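Local coordinates for putative trimethylamine methyltransferase (Rhizobium meliloti, PDB 4YYC) that belongs to the trimethylamine methyltransferase (MttB) family and probably transfers methyl groups, at the interface of chains A and B. Numbering follows the deposited sequence. Chains: chain A/B, Putative trimethylamine methyltransferase.

Contact 1: the interface of chains A and B. Residues chain A 61, 65, 68-69, 291; chain B 431, 433, 436-437.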
loop_
_atom_site.group_PDB
_atom_site.type_symbol
_atom_site.label_atom_id
_atom_site.label_comp_id
_atom_site.label_asym_id
_atom_site.label_seq_id
_atom_site.Cartn_x
_atom_site.Cartn_y
_atom_site.Cartn_z
ATOM N N LEU A 61 -10.110 16.353 -20.036
ATOM C CA LEU A 61 -11.359 15.694 -20.362
ATOM C C LEU A 61 -12.331 15.710 -19.191
ATOM O O LEU A 61 -13.497 16.055 -19.348
ATOM C CB LEU A 61 -11.054 14.271 -20.803
ATOM C CG LEU A 61 -12.236 13.359 -21.095
ATOM C CD1 LEU A 61 -13.064 13.923 -22.223
ATOM C CD2 LEU A 61 -11.675 11.985 -21.499
ATOM N N ASN A 65 -15.798 17.829 -18.936
ATOM C CA ASN A 65 -17.028 17.114 -18.650
ATOM C C ASN A 65 -17.712 17.604 -17.369
ATOM O O ASN A 65 -18.945 17.669 -17.308
ATOM C CB ASN A 65 -16.776 15.587 -18.593
ATOM C CG ASN A 65 -16.539 14.985 -19.967
ATOM O OD1 ASN A 65 -16.565 15.679 -20.987
ATOM N ND2 ASN A 65 -16.304 13.652 -20.004
ATOM N N VAL A 68 -19.595 20.722 -18.270
ATOM C CA VAL A 68 -20.845 20.309 -18.916
ATOM C C VAL A 68 -21.937 19.908 -17.925
ATOM O O VAL A 68 -23.060 20.364 -17.996
ATOM C CB VAL A 68 -20.593 19.149 -19.899
ATOM C CG1 VAL A 68 -21.914 18.563 -20.399
ATOM C CG2 VAL A 68 -19.767 19.669 -21.070
ATOM N N VAL A 69 -21.607 19.047 -16.986
ATOM C CA VAL A 69 -22.564 18.647 -15.941
ATOM C C VAL A 69 -23.111 19.878 -15.206
ATOM O O VAL A 69 -24.326 20.002 -14.991
ATOM C CB VAL A 69 -21.880 17.688 -14.950
ATOM C CG1 VAL A 69 -22.724 17.484 -13.689
ATOM C CG2 VAL A 69 -21.572 16.354 -15.637
ATOM N N THR A 291 -15.785 12.931 -12.601
ATOM C CA THR A 291 -16.508 14.033 -13.164
ATOM C C THR A 291 -17.558 14.545 -12.166
ATOM O O THR A 291 -17.712 15.754 -11.955
ATOM C CB THR A 291 -17.184 13.558 -14.464
ATOM O OG1 THR A 291 -16.143 13.145 -15.355
ATOM C CG2 THR A 291 -17.987 14.624 -15.069
ATOM N N GLN B 431 -16.686 7.564 -19.435
ATOM C CA GLN B 431 -17.007 8.939 -19.065
ATOM C C GLN B 431 -18.415 9.090 -18.441
ATOM O O GLN B 431 -18.643 9.967 -17.628
ATOM C CB GLN B 431 -16.843 9.866 -20.249
ATOM C CG GLN B 431 -15.397 10.087 -20.647
ATOM C CD GLN B 431 -15.281 10.760 -22.011
ATOM O OE1 GLN B 431 -15.861 11.819 -22.235
ATOM N NE2 GLN B 431 -14.515 10.164 -22.911
ATOM N N LEU B 433 -21.419 10.139 -19.279
ATOM C CA LEU B 433 -22.186 11.367 -19.240
ATOM C C LEU B 433 -23.680 11.123 -19.355
ATOM O O LEU B 433 -24.462 11.808 -18.715
ATOM C CB LEU B 433 -21.723 12.341 -20.316
ATOM C CG LEU B 433 -20.363 12.974 -20.035
ATOM C CD1 LEU B 433 -19.975 13.961 -21.143
ATOM C CD2 LEU B 433 -20.373 13.668 -18.680
ATOM N N ILE B 436 -24.972 10.053 -15.940
ATOM C CA ILE B 436 -25.090 11.239 -15.055
ATOM C C ILE B 436 -26.375 12.048 -15.402
ATOM O O ILE B 436 -27.138 12.455 -14.519
ATOM C CB ILE B 436 -23.813 12.115 -15.088
ATOM C CG1 ILE B 436 -22.590 11.304 -14.602
ATOM C CG2 ILE B 436 -24.005 13.367 -14.230
ATOM C CD1 ILE B 436 -21.277 12.028 -14.716
ATOM N N ARG B 437 -26.625 12.215 -16.696
ATOM C CA ARG B 437 -27.840 12.902 -17.156
ATOM C C ARG B 437 -29.131 12.185 -16.789
ATOM O O ARG B 437 -30.106 12.815 -16.352
ATOM C CB ARG B 437 -27.821 13.023 -18.674
ATOM C CG ARG B 437 -26.751 13.923 -19.218
ATOM C CD ARG B 437 -26.857 13.992 -20.737
ATOM N NE ARG B 437 -26.004 15.065 -21.238
ATOM C CZ ARG B 437 -24.845 14.909 -21.872
ATOM N NH1 ARG B 437 -24.344 13.690 -22.174
ATOM N NH2 ARG B 437 -24.182 16.005 -22.253
HETATM O O HOH W 1 -16.775 12.099 -17.702
#

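Contact 2: the interface of chains A and B. Residues chain A 362-364, 369, 373; chain B 464-467, 484.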
loop_
_atom_site.group_PDB
_atom_site.type_symbol
_atom_site.label_atom_id
_atom_site.label_comp_id
_atom_site.label_asym_id
_atom_site.label_seq_id
_atom_site.Cartn_x
_atom_site.Cartn_y
_atom_site.Cartn_z
ATOM N N GLY A 362 -13.979 -2.448 5.446
ATOM C CA GLY A 362 -15.310 -2.971 5.654
ATOM C C GLY A 362 -15.358 -4.167 6.583
ATOM O O GLY A 362 -16.439 -4.666 6.905
ATOM N N SER A 363 -14.211 -4.680 6.995
ATOM C CA SER A 363 -14.201 -5.800 7.908
ATOM C C SER A 363 -14.817 -5.515 9.248
ATOM O O SER A 363 -14.863 -4.386 9.692
ATOM C CB SER A 363 -12.746 -6.230 8.154
ATOM O OG SER A 363 -12.709 -7.494 8.760
ATOM N N LYS A 364 -15.330 -6.559 9.907
ATOM C CA LYS A 364 -15.927 -6.432 11.230
ATOM C C LYS A 364 -14.915 -6.530 12.366
ATOM O O LYS A 364 -15.242 -6.252 13.520
ATOM C CB LYS A 364 -17.045 -7.469 11.411
ATOM C CG LYS A 364 -18.408 -7.016 10.874
ATOM C CD LYS A 364 -18.496 -6.571 9.446
ATOM C CE LYS A 364 -18.210 -7.675 8.478
ATOM N NZ LYS A 364 -18.277 -7.175 7.082
ATOM N N GLN A 369 -8.164 -8.720 6.528
ATOM C CA GLN A 369 -9.019 -7.949 5.620
ATOM C C GLN A 369 -8.971 -6.475 5.999
ATOM O O GLN A 369 -8.720 -5.596 5.140
ATOM C CB GLN A 369 -10.472 -8.468 5.629
ATOM C CG GLN A 369 -11.359 -7.661 4.701
ATOM C CD GLN A 369 -12.820 -8.003 4.812
ATOM O OE1 GLN A 369 -13.198 -9.101 5.238
ATOM N NE2 GLN A 369 -13.666 -7.052 4.447
ATOM N N GLU A 373 -7.245 -3.684 3.453
ATOM C CA GLU A 373 -8.091 -2.606 2.942
ATOM C C GLU A 373 -7.509 -1.260 3.416
ATOM O O GLU A 373 -7.403 -0.312 2.658
ATOM C CB GLU A 373 -9.539 -2.827 3.359
ATOM C CG GLU A 373 -10.155 -4.035 2.684
ATOM C CD GLU A 373 -11.540 -4.421 3.161
ATOM O OE1 GLU A 373 -11.981 -3.964 4.220
ATOM O OE2 GLU A 373 -12.172 -5.275 2.509
ATOM N N LEU B 464 -12.865 -13.457 -0.826
ATOM C CA LEU B 464 -12.524 -13.625 0.579
ATOM C C LEU B 464 -12.955 -12.491 1.490
ATOM O O LEU B 464 -13.119 -12.718 2.702
ATOM C CB LEU B 464 -10.996 -13.803 0.720
ATOM C CG LEU B 464 -10.537 -15.147 0.213
ATOM C CD1 LEU B 464 -9.017 -15.191 0.235
ATOM C CD2 LEU B 464 -11.126 -16.326 0.950
ATOM N N ALA B 465 -13.056 -11.258 0.979
ATOM C CA ALA B 465 -13.542 -10.149 1.797
ATOM C C ALA B 465 -14.963 -10.385 2.256
ATOM O O ALA B 465 -15.805 -10.852 1.489
ATOM C CB ALA B 465 -13.484 -8.847 1.027
ATOM N N ASP B 466 -15.233 -10.110 3.527
ATOM C CA ASP B 466 -16.576 -10.096 4.004
ATOM C C ASP B 466 -17.070 -8.648 4.029
ATOM O O ASP B 466 -16.559 -7.790 4.773
ATOM C CB ASP B 466 -16.689 -10.728 5.390
ATOM C CG ASP B 466 -18.098 -10.824 5.852
ATOM O OD1 ASP B 466 -18.769 -9.768 5.960
ATOM O OD2 ASP B 466 -18.614 -11.975 6.104
ATOM N N ASN B 467 -18.066 -8.384 3.185
ATOM C CA ASN B 467 -18.619 -7.070 3.042
ATOM C C ASN B 467 -20.067 -7.011 3.546
ATOM O O ASN B 467 -20.839 -6.095 3.209
ATOM C CB ASN B 467 -18.571 -6.690 1.556
ATOM C CG ASN B 467 -17.157 -6.596 1.042
ATOM O OD1 ASN B 467 -16.806 -7.231 0.033
ATOM N ND2 ASN B 467 -16.341 -5.862 1.735
ATOM N N ARG B 484 -12.058 -18.085 6.178
ATOM C CA ARG B 484 -12.621 -18.186 4.843
ATOM C C ARG B 484 -11.545 -18.633 3.808
ATOM O O ARG B 484 -11.852 -19.371 2.862
ATOM C CB ARG B 484 -13.348 -16.897 4.436
ATOM C CG ARG B 484 -14.538 -16.521 5.324
ATOM C CD ARG B 484 -15.357 -15.366 4.737
ATOM N NE ARG B 484 -14.572 -14.130 4.726
ATOM C CZ ARG B 484 -14.237 -13.378 5.762
ATOM N NH1 ARG B 484 -14.697 -13.616 6.987
ATOM N NH2 ARG B 484 -13.438 -12.363 5.559
HETATM O O HOH W 2 -12.987 -10.511 7.664
#

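Contact 3: the interface of chains A and B. Residues chain A 433, 436-437, 440-441, 445; chain B 69, 73, 250, 283, 291-292.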
loop_
_atom_site.group_PDB
_atom_site.type_symbol
_atom_site.label_atom_id
_atom_site.label_comp_id
_atom_site.label_asym_id
_atom_site.label_seq_id
_atom_site.Cartn_x
_atom_site.Cartn_y
_atom_site.Cartn_z
ATOM N N LEU A 433 29.959 5.533 2.258
ATOM C CA LEU A 433 31.064 4.925 1.546
ATOM C C LEU A 433 32.147 4.415 2.479
ATOM O O LEU A 433 32.737 3.378 2.222
ATOM C CB LEU A 433 31.655 5.885 0.521
ATOM C CG LEU A 433 30.765 6.115 -0.698
ATOM C CD1 LEU A 433 31.434 7.068 -1.696
ATOM C CD2 LEU A 433 30.430 4.789 -1.365
ATOM N N ILE A 436 31.026 1.057 3.874
ATOM C CA ILE A 436 31.215 0.001 2.847
ATOM C C ILE A 436 32.713 -0.416 2.769
ATOM O O ILE A 436 33.051 -1.605 2.734
ATOM C CB ILE A 436 30.645 0.423 1.471
ATOM C CG1 ILE A 436 29.127 0.691 1.574
ATOM C CG2 ILE A 436 30.932 -0.655 0.424
ATOM C CD1 ILE A 436 28.502 1.230 0.316
ATOM N N ARG A 437 33.595 0.577 2.802
ATOM C CA ARG A 437 35.042 0.314 2.803
ATOM C C ARG A 437 35.531 -0.439 4.031
ATOM O O ARG A 437 36.341 -1.372 3.925
ATOM C CB ARG A 437 35.806 1.630 2.760
ATOM C CG ARG A 437 35.649 2.405 1.485
ATOM C CD ARG A 437 36.485 3.678 1.547
ATOM N NE ARG A 437 36.549 4.286 0.221
ATOM C CZ ARG A 437 35.902 5.382 -0.166
ATOM N NH1 ARG A 437 35.130 6.102 0.678
ATOM N NH2 ARG A 437 36.062 5.797 -1.425
ATOM N N GLY A 440 33.623 -4.034 4.109
ATOM C CA GLY A 440 34.134 -4.763 2.943
ATOM C C GLY A 440 33.430 -6.099 2.686
ATOM O O GLY A 440 32.517 -6.519 3.428
ATOM N N PRO A 441 33.843 -6.786 1.616
ATOM C CA PRO A 441 33.139 -8.018 1.255
ATOM C C PRO A 441 33.238 -9.110 2.320
ATOM O O PRO A 441 34.294 -9.313 2.906
ATOM C CB PRO A 441 33.852 -8.450 -0.041
ATOM C CG PRO A 441 34.398 -7.177 -0.620
ATOM C CD PRO A 441 34.852 -6.414 0.600
ATOM N N TYR A 445 27.689 -5.365 8.941
ATOM C CA TYR A 445 27.612 -3.984 9.364
ATOM C C TYR A 445 27.049 -3.756 10.785
ATOM O O TYR A 445 26.947 -2.585 11.205
ATOM C CB TYR A 445 26.721 -3.216 8.397
ATOM C CG TYR A 445 27.296 -3.056 7.003
ATOM C CD1 TYR A 445 27.148 -4.045 6.051
ATOM C CD2 TYR A 445 27.916 -1.866 6.629
ATOM C CE1 TYR A 445 27.644 -3.884 4.751
ATOM C CE2 TYR A 445 28.422 -1.688 5.346
ATOM C CZ TYR A 445 28.289 -2.698 4.413
ATOM O OH TYR A 445 28.772 -2.508 3.142
ATOM N N VAL B 69 32.926 1.725 -5.574
ATOM C CA VAL B 69 32.978 0.464 -4.816
ATOM C C VAL B 69 33.584 -0.658 -5.669
ATOM O O VAL B 69 34.460 -1.405 -5.207
ATOM C CB VAL B 69 31.562 0.080 -4.348
ATOM C CG1 VAL B 69 31.512 -1.358 -3.825
ATOM C CG2 VAL B 69 31.070 1.075 -3.293
ATOM N N ILE B 73 37.053 -1.417 -3.921
ATOM C CA ILE B 73 36.779 -2.482 -2.944
ATOM C C ILE B 73 36.692 -3.818 -3.659
ATOM O O ILE B 73 37.324 -4.777 -3.228
ATOM C CB ILE B 73 35.491 -2.203 -2.140
ATOM C CG1 ILE B 73 35.662 -0.884 -1.380
ATOM C CG2 ILE B 73 35.209 -3.362 -1.198
ATOM C CD1 ILE B 73 34.401 -0.394 -0.709
HETATM N N MSE B 250 28.827 -8.299 -1.033
HETATM C CA MSE B 250 29.873 -8.224 -2.066
HETATM C C MSE B 250 30.617 -9.547 -2.224
HETATM O O MSE B 250 31.812 -9.557 -2.489
HETATM C CB MSE B 250 30.792 -7.011 -1.748
HETATM C CG MSE B 250 29.993 -5.685 -1.818
HETATM SE SE MSE B 250 31.156 -4.190 -1.259
HETATM C CE MSE B 250 31.014 -4.402 0.709
ATOM N N PRO B 283 24.776 -1.326 4.492
ATOM C CA PRO B 283 24.657 -0.198 5.401
ATOM C C PRO B 283 23.221 0.016 5.850
ATOM O O PRO B 283 22.272 -0.387 5.152
ATOM C CB PRO B 283 25.130 0.987 4.577
ATOM C CG PRO B 283 25.985 0.365 3.506
ATOM C CD PRO B 283 25.341 -0.925 3.186
ATOM N N THR B 291 23.712 1.618 -3.200
ATOM C CA THR B 291 25.017 1.582 -3.795
ATOM C C THR B 291 25.563 0.146 -3.789
ATOM O O THR B 291 26.111 -0.340 -4.786
ATOM C CB THR B 291 25.943 2.516 -2.993
ATOM O OG1 THR B 291 25.395 3.835 -3.086
ATOM C CG2 THR B 291 27.311 2.488 -3.516
ATOM N N GLN B 292 25.454 -0.514 -2.638
ATOM C CA GLN B 292 25.956 -1.893 -2.549
ATOM C C GLN B 292 25.184 -2.837 -3.474
ATOM O O GLN B 292 25.765 -3.687 -4.146
ATOM C CB GLN B 292 25.905 -2.404 -1.131
ATOM C CG GLN B 292 26.776 -3.633 -0.918
ATOM C CD GLN B 292 26.508 -4.184 0.472
ATOM O OE1 GLN B 292 26.899 -3.581 1.442
ATOM N NE2 GLN B 292 25.808 -5.316 0.567
#

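Contact 4: the interface of chains A and B. Residues chain A 367-368, 371, 374-375, 409-410, 413; chain B 368, 371-372.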
loop_
_atom_site.group_PDB
_atom_site.type_symbol
_atom_site.label_atom_id
_atom_site.label_comp_id
_atom_site.label_asym_id
_atom_site.label_seq_id
_atom_site.Cartn_x
_atom_site.Cartn_y
_atom_site.Cartn_z
ATOM N N ASP A 367 -8.695 -7.744 11.398
ATOM C CA ASP A 367 -7.988 -8.908 10.831
ATOM C C ASP A 367 -7.266 -8.521 9.553
ATOM O O ASP A 367 -7.024 -7.334 9.300
ATOM C CB ASP A 367 -9.001 -10.047 10.594
ATOM C CG ASP A 367 -9.996 -9.763 9.449
ATOM O OD1 ASP A 367 -10.093 -8.606 8.989
ATOM O OD2 ASP A 367 -10.671 -10.753 9.078
ATOM N N ALA A 368 -6.771 -9.524 8.813
ATOM C CA ALA A 368 -6.029 -9.245 7.588
ATOM C C ALA A 368 -6.830 -8.548 6.513
ATOM O O ALA A 368 -6.273 -7.814 5.744
ATOM C CB ALA A 368 -5.359 -10.511 7.046
ATOM N N ALA A 371 -6.771 -4.925 7.552
ATOM C CA ALA A 371 -5.426 -4.373 7.328
ATOM C C ALA A 371 -5.112 -4.168 5.862
ATOM O O ALA A 371 -4.548 -3.137 5.504
ATOM C CB ALA A 371 -4.391 -5.287 7.971
ATOM N N SER A 374 -7.206 -1.161 4.710
ATOM C CA SER A 374 -6.657 0.064 5.271
ATOM C C SER A 374 -5.309 0.438 4.702
ATOM O O SER A 374 -5.080 1.605 4.368
ATOM C CB SER A 374 -6.513 -0.084 6.779
ATOM O OG SER A 374 -7.814 -0.287 7.409
ATOM N N ALA A 375 -4.436 -0.550 4.494
ATOM C CA ALA A 375 -3.141 -0.315 3.941
ATOM C C ALA A 375 -3.240 0.153 2.466
ATOM O O ALA A 375 -2.525 1.080 2.042
ATOM C CB ALA A 375 -2.312 -1.571 3.997
ATOM N N ILE A 409 -3.357 0.039 15.863
ATOM C CA ILE A 409 -2.651 -0.577 14.718
ATOM C C ILE A 409 -2.466 0.469 13.610
ATOM O O ILE A 409 -1.373 0.636 13.040
ATOM C CB ILE A 409 -3.436 -1.787 14.163
ATOM C CG1 ILE A 409 -3.499 -2.904 15.212
ATOM C CG2 ILE A 409 -2.848 -2.274 12.809
ATOM C CD1 ILE A 409 -4.539 -3.970 14.885
ATOM N N ASP A 410 -3.522 1.232 13.355
ATOM C CA ASP A 410 -3.473 2.225 12.297
ATOM C C ASP A 410 -2.497 3.356 12.633
ATOM O O ASP A 410 -1.761 3.830 11.755
ATOM C CB ASP A 410 -4.849 2.864 12.058
ATOM C CG ASP A 410 -5.890 1.926 11.482
ATOM O OD1 ASP A 410 -5.521 0.957 10.786
ATOM O OD2 ASP A 410 -7.137 2.243 11.623
ATOM N N GLN A 413 0.935 2.564 11.681
ATOM C CA GLN A 413 1.113 2.751 10.259
ATOM C C GLN A 413 1.316 4.214 9.924
ATOM O O GLN A 413 2.121 4.567 9.037
ATOM C CB GLN A 413 -0.034 2.114 9.446
ATOM C CG GLN A 413 -0.098 0.609 9.587
ATOM C CD GLN A 413 1.149 -0.086 9.015
ATOM O OE1 GLN A 413 1.528 0.162 7.864
ATOM N NE2 GLN A 413 1.789 -0.912 9.816
ATOM N N ALA B 368 -3.256 -8.878 11.173
ATOM C CA ALA B 368 -3.112 -7.529 10.630
ATOM C C ALA B 368 -1.683 -7.073 10.453
ATOM O O ALA B 368 -1.415 -6.295 9.580
ATOM C CB ALA B 368 -3.920 -6.516 11.447
ATOM N N ALA B 371 -0.630 -8.656 7.198
ATOM C CA ALA B 371 -1.303 -7.974 6.082
ATOM C C ALA B 371 -0.750 -6.589 5.822
ATOM O O ALA B 371 -0.553 -6.225 4.664
ATOM C CB ALA B 371 -2.798 -7.906 6.358
ATOM N N HIS B 372 -0.525 -5.792 6.852
ATOM C CA HIS B 372 0.064 -4.458 6.652
ATOM C C HIS B 372 1.445 -4.576 6.016
ATOM O O HIS B 372 1.771 -3.840 5.113
ATOM C CB HIS B 372 0.135 -3.662 7.938
ATOM C CG HIS B 372 -1.128 -2.950 8.282
ATOM N ND1 HIS B 372 -1.598 -1.867 7.558
ATOM C CD2 HIS B 372 -2.002 -3.129 9.304
ATOM C CE1 HIS B 372 -2.706 -1.415 8.140
ATOM N NE2 HIS B 372 -3.002 -2.195 9.160
HETATM O O HOH W 3 -0.250 0.021 5.859
HETATM O O HOH W 4 -5.439 -1.847 10.380
#

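Contact 1: the interface of chains A and B
Helix 56-73 of chain A, with A:Thr291 of helix 286-307 beside it, meets the short helices 428-431 and 433-439 of chain B. The polar centre is an amide pair. ND2 of A:Asn65 donates to OE1 of B:Gln431 at 2.9 Å. The acceptor lies in the amide plane of A:Asn65, and the donor is tilted 26° from the carbonyl plane of B:Gln431. ND2 of A:Asn65 also meets water 1 at 2.8 Å. This water also bonds OG1 of A:Thr291, at 2.6 Å, and the backbone O of B:Gln431, at 2.8 Å. It therefore ties both chain A helices to the partner. CG of A:Leu61 is anti to the backbone N (chi1 175°), and its two methyls reach the B:Gln431 amide. CD2 of A:Leu61 lies 3.8 Å from CD of B:Gln431. An alanine in place of B:Gln431 would probably leave ND2 of A:Asn65 without its side-chain acceptor and open a gap beside A:Leu61. B:Leu433 crosses A:Asn65 at about a right angle, its CD1 3.8 Å from CG of the asparagine amide. Further along, CG2 of B:Ile436 meets CG2 of A:Val69 at 4.1 Å. The patch sits where a chain B segment of two short, consecutive helices lies against the outer side of chain A, across helices 56-73 and 286-307.

Contact 2: the interface of chains A and B
A:Gln369 and B:Asp466 bury much of the surface here, and they meet amide to backbone. The side chain of A:Gln369 is extended, with CG anti to the backbone N (chi1 179°), and it reaches the partner's loop. Its OE1 accepts from N of B:Asp466 at 2.8 Å, and its NE2 donates to O of B:Asp466 at 3.0 Å. One amide thus reads both polar backbone atoms of one residue. CA of B:Ala465 packs on CD of A:Gln369. NZ of A:Lys364 also donates to O of B:Asp466, at 2.9 Å, from the opposite face of its carbonyl plane to NE2. NZ of A:Lys364 forms a salt bridge as well with carboxylate OD1 of B:Asp466 at 2.9 Å, on the anti side and 30° out of plane. Second-shell groups fix these positions. OE2 of A:Glu373 accepts from NE2 of A:Gln369 at 3.0 Å, while O of A:Gly362 accepts from NZ of A:Lys364. B:Arg484 grips O of B:Leu464 with NE and NH2, and CB of B:Asp466 lies 3.6 Å over its guanidinium. Water 2 joins NH2 of B:Arg484 to OE1 of A:Gln369. The site lies between the start of helix 368-383, with the loop before it, and the chain B loop preceding helix 470-475.

Contact 3: the interface of chains A and B
A:Ile436 packs against B:Ile73, B:Met250 and B:Pro283, and these apolar contacts make up most of the patch. CG2 of A:Ile436, anti to the backbone N, points at the tips of two partners. It lies 3.7 Å from CD1 of B:Ile73 and 3.8 Å from CE of B:Met250, a selenomethionine. The other branch, through CG1, meets CG of B:Pro283. B:Ile73 has two touching branches. Its CD1 lies 3.6 Å from CA of A:Arg437, and its CG2 lies 3.6 Å from CD of the A:Pro441 ring. The side chain of B:Met250 bends at chi3 (-81°), which brings CE to the backbone of A:Gly440, 3.9 Å from its CA. CB of the same residue rests against CG of A:Pro441. A flat contact follows at A:Tyr445. One face of its ring takes the B:Pro283 ring, whose N sits 3.6 Å above the plane, over the centre. The polar contact lies at the end of the same side chain. The phenol OH of A:Tyr445 donates to OE1 of B:Gln292 at 2.7 Å, with a C=O...donor angle of 156°. A phenylalanine in place of A:Tyr445 would probably keep the packing on B:Pro283 but leave OE1 of B:Gln292 without this donor. The site fastens helix 433-439 and the loop after it to the partner chain, and so probably stabilises the pair.

Contact 4: the interface of chains A and B
Helices 368-383 of the two chains run broadly in the same direction and come together near their N-terminal ends, at A:Ala371 and B:Ala371. This is a helix-helix contact of small residues in an MttB-family protein. The CB methyls of A:Ala371 and B:Ala371 are 3.5 Å apart, a tight packing. The alanines at position 368 lie beside them; CA of B:Ala368 is 3.7 Å from CB of A:Ala371. B:His372 is the large side chain of the patch. It enters between helices 368-383 and 404-420 of chain A. Its CG is anti to the carbonyl carbon (chi1 -84°), and its ring is sandwiched between two chain A groups. CB of A:Ala371 covers one face, 3.8 Å from the ring centroid. CG of A:Gln413 covers the opposite face at 3.7 Å, and both lie toward the rim. The A:Gln413 amide stacks on the ring, with the planes 16° apart. CG2 of A:Ile409 touches CD2 of B:His372 at 3.7 Å. Both ring nitrogens reach chain A through water. Water 3 lies 2.9 Å from ND1 of B:His372 and also bonds OE1 of A:Gln413. Water 4 lies at the ring edge, 2.7 Å from NE2 of B:His372. It also bonds OD1 of A:Asp410.

Contacts 2 and 4 are neighbours, with C-alpha centres about 12 Å apart, and both use helix 368-383. Between the same C-alpha centres, contact 1 lies about 33 Å from contact 2 and 36 Å from contact 4. Contacts 1 and 3 are about 56 Å apart by this measure, on separate ends of the interface. They use the same elements with chains exchanged: helices 56-73 and 286-307 of one chain against helix 433-439 of the other. Each chain thus lays its helix 433-439 segment against the other, around a central helix contact. Such a reciprocal, two-fold arrangement is consistent with a stable dimer, though the structure alone does not prove it.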